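Local coordinates for ribonuclease P protein component 3 (Thermococcus kodakarensis KOD1, PDB 3WYZ) that probably serves as a protein subunit of ribonuclease P, the RNA-containing enzyme that matures tRNA by cleaving the 5' ends of its precursors, at residues D17-A23 with T176-R182. Residues are numbered along the deposited sequence; the frame is centred on the assembly and turned at random.
Sequences DVRDEEA and TSSAESR
Arg19 reaches Glu180 through an extended chain, and this salt bridge belongs to a network with Asp17 at the C-terminal ends of strands 14-18 and 173-176, the two outermost strands of a TIM-barrel-like fold. NH1 of Arg19 meets the anti lone pair of Glu180 OE2 at 3.3 Å, within the guanidinium plane although the two flat groups are turned 43° apart. Lys39 is a second partner of that carboxylate. Side-on, Arg19 NE and NH2 grip the two oxygens of Asp17, while Ser178 CB packs over one guanidinium face. Replacing Arg19 with an alanine would probably leave the buried Asp17 carboxylate without its countercharge and Glu180 freer to turn. A separate salt bridge joins Arg182 NE to Glu22 OE1 at 3.0 Å, its hydrogen bond weak and bent.

Among hydrogen bonds from uncharged donors, Ser178 OG donates to Asp17 OD2 (2.8 Å) from above the carboxylate plane, and Thr37 OG1 bonds OD1. Backbone joins backbone where Arg19 N meets Ala179 O at 2.8 Å.

Apolar contact is slight: the methyl of Ala23, in helix 21-30, lies 4.3 Å from Ala179 CB.

The contact exemplifies a buried carboxylate satisfied from several sides: Arg19, Ser178 and Thr37 together probably stabilise the negative charge of Asp17.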
loop_
_atom_site.group_PDB
_atom_site.type_symbol
_atom_site.label_atom_id
_atom_site.label_comp_id
_atom_site.label_asym_id
_atom_site.label_seq_id
_atom_site.Cartn_x
_atom_site.Cartn_y
_atom_site.Cartn_z
ATOM N N ASP A 17 0.563 0.637 6.242
ATOM C CA ASP A 17 -0.516 -0.333 6.116
ATOM C C ASP A 17 -0.408 -1.457 7.149
ATOM O O ASP A 17 0.362 -2.394 6.983
ATOM C CB ASP A 17 -0.498 -0.884 4.682
ATOM C CG ASP A 17 -1.671 -1.787 4.366
ATOM O OD1 ASP A 17 -2.660 -1.783 5.124
ATOM O OD2 ASP A 17 -1.587 -2.491 3.330
ATOM N N VAL A 18 -1.166 -1.321 8.234
ATOM C CA VAL A 18 -1.390 -2.403 9.195
ATOM C C VAL A 18 -2.894 -2.518 9.430
ATOM O O VAL A 18 -3.596 -1.512 9.499
ATOM C CB VAL A 18 -0.647 -2.177 10.531
ATOM C CG1 VAL A 18 0.852 -2.279 10.330
ATOM C CG2 VAL A 18 -0.982 -0.835 11.140
ATOM N N ARG A 19 -3.384 -3.747 9.556
ATOM C CA ARG A 19 -4.824 -4.007 9.513
ATOM C C ARG A 19 -5.392 -4.673 10.769
ATOM O O ARG A 19 -6.556 -5.068 10.779
ATOM C CB ARG A 19 -5.134 -4.863 8.285
ATOM C CG ARG A 19 -4.772 -4.187 6.975
ATOM C CD ARG A 19 -4.531 -5.182 5.856
ATOM N NE ARG A 19 -4.014 -4.525 4.660
ATOM C CZ ARG A 19 -3.828 -5.128 3.489
ATOM N NH1 ARG A 19 -4.121 -6.416 3.335
ATOM N NH2 ARG A 19 -3.350 -4.435 2.461
ATOM N N ASP A 20 -4.582 -4.765 11.824
ATOM C CA ASP A 20 -4.956 -5.459 13.062
ATOM C C ASP A 20 -4.624 -4.594 14.288
ATOM O O ASP A 20 -3.612 -3.884 14.299
ATOM C CB ASP A 20 -4.211 -6.799 13.131
ATOM C CG ASP A 20 -4.638 -7.657 14.308
ATOM O OD1 ASP A 20 -5.802 -8.106 14.333
ATOM O OD2 ASP A 20 -3.803 -7.907 15.201
ATOM N N GLU A 21 -5.483 -4.655 15.308
ATOM C CA GLU A 21 -5.289 -3.898 16.555
ATOM C C GLU A 21 -3.934 -4.155 17.206
ATOM O O GLU A 21 -3.180 -3.212 17.471
ATOM C CB GLU A 21 -6.366 -4.248 17.584
ATOM C CG GLU A 21 -7.521 -3.270 17.667
ATOM C CD GLU A 21 -8.383 -3.480 18.903
ATOM O OE1 GLU A 21 -8.243 -4.525 19.579
ATOM O OE2 GLU A 21 -9.208 -2.593 19.200
ATOM N N GLU A 22 -3.643 -5.428 17.483
ATOM C CA GLU A 22 -2.398 -5.797 18.160
ATOM C C GLU A 22 -1.170 -5.477 17.309
ATOM O O GLU A 22 -0.121 -5.110 17.835
ATOM C CB GLU A 22 -2.395 -7.283 18.534
ATOM C CG GLU A 22 -3.418 -7.656 19.595
ATOM C CD GLU A 22 -3.263 -9.087 20.076
ATOM O OE1 GLU A 22 -2.109 -9.511 20.317
ATOM O OE2 GLU A 22 -4.295 -9.788 20.217
ATOM N N ALA A 23 -1.310 -5.635 15.995
ATOM C CA ALA A 23 -0.254 -5.280 15.051
ATOM C C ALA A 23 0.043 -3.781 15.125
ATOM O O ALA A 23 1.202 -3.370 15.125
ATOM C CB ALA A 23 -0.662 -5.671 13.634
ATOM N N THR A 176 5.683 -1.833 2.928
ATOM C CA THR A 176 4.802 -2.047 4.067
ATOM C C THR A 176 4.590 -3.526 4.369
ATOM O O THR A 176 4.726 -4.371 3.496
ATOM C CB THR A 176 3.441 -1.348 3.872
ATOM O OG1 THR A 176 2.619 -1.583 5.018
ATOM C CG2 THR A 176 2.727 -1.848 2.613
ATOM N N SER A 177 4.269 -3.824 5.623
ATOM C CA SER A 177 3.962 -5.184 6.038
ATOM C C SER A 177 2.587 -5.620 5.547
ATOM O O SER A 177 2.394 -6.791 5.209
ATOM C CB SER A 177 4.027 -5.315 7.566
ATOM O OG SER A 177 2.972 -4.594 8.195
ATOM N N SER A 178 1.638 -4.683 5.510
ATOM C CA SER A 178 0.230 -4.996 5.245
ATOM C C SER A 178 -0.216 -6.091 6.213
ATOM O O SER A 178 -0.896 -7.041 5.823
ATOM C CB SER A 178 0.016 -5.425 3.785
ATOM O OG SER A 178 0.438 -4.415 2.886
ATOM N N ALA A 179 0.185 -5.945 7.477
ATOM C CA ALA A 179 0.022 -6.992 8.484
ATOM C C ALA A 179 -1.432 -7.149 8.896
ATOM O O ALA A 179 -2.127 -6.161 9.153
ATOM C CB ALA A 179 0.880 -6.696 9.702
ATOM N N GLU A 180 -1.889 -8.398 8.928
ATOM C CA GLU A 180 -3.226 -8.730 9.411
ATOM C C GLU A 180 -3.173 -9.422 10.772
ATOM O O GLU A 180 -4.209 -9.795 11.325
ATOM C CB GLU A 180 -3.963 -9.584 8.376
ATOM C CG GLU A 180 -4.172 -8.829 7.068
ATOM C CD GLU A 180 -5.128 -9.505 6.103
ATOM O OE1 GLU A 180 -5.719 -10.550 6.458
ATOM O OE2 GLU A 180 -5.286 -8.977 4.979
ATOM N N SER A 181 -1.966 -9.576 11.314
ATOM C CA SER A 181 -1.785 -10.059 12.682
ATOM C C SER A 181 -0.482 -9.500 13.249
ATOM O O SER A 181 0.375 -9.024 12.499
ATOM C CB SER A 181 -1.761 -11.595 12.724
ATOM O OG SER A 181 -0.555 -12.111 12.180
ATOM N N ARG A 182 -0.336 -9.583 14.569
ATOM C CA ARG A 182 0.854 -9.081 15.259
ATOM C C ARG A 182 2.142 -9.752 14.777
ATOM O O ARG A 182 3.230 -9.180 14.883
ATOM C CB ARG A 182 0.706 -9.270 16.779
ATOM C CG ARG A 182 0.761 -10.719 17.241
ATOM C CD ARG A 182 0.256 -10.891 18.666
ATOM N NE ARG A 182 0.731 -9.838 19.566
ATOM C CZ ARG A 182 1.953 -9.767 20.084
ATOM N NH1 ARG A 182 2.872 -10.688 19.808
ATOM N NH2 ARG A 182 2.265 -8.756 20.886
#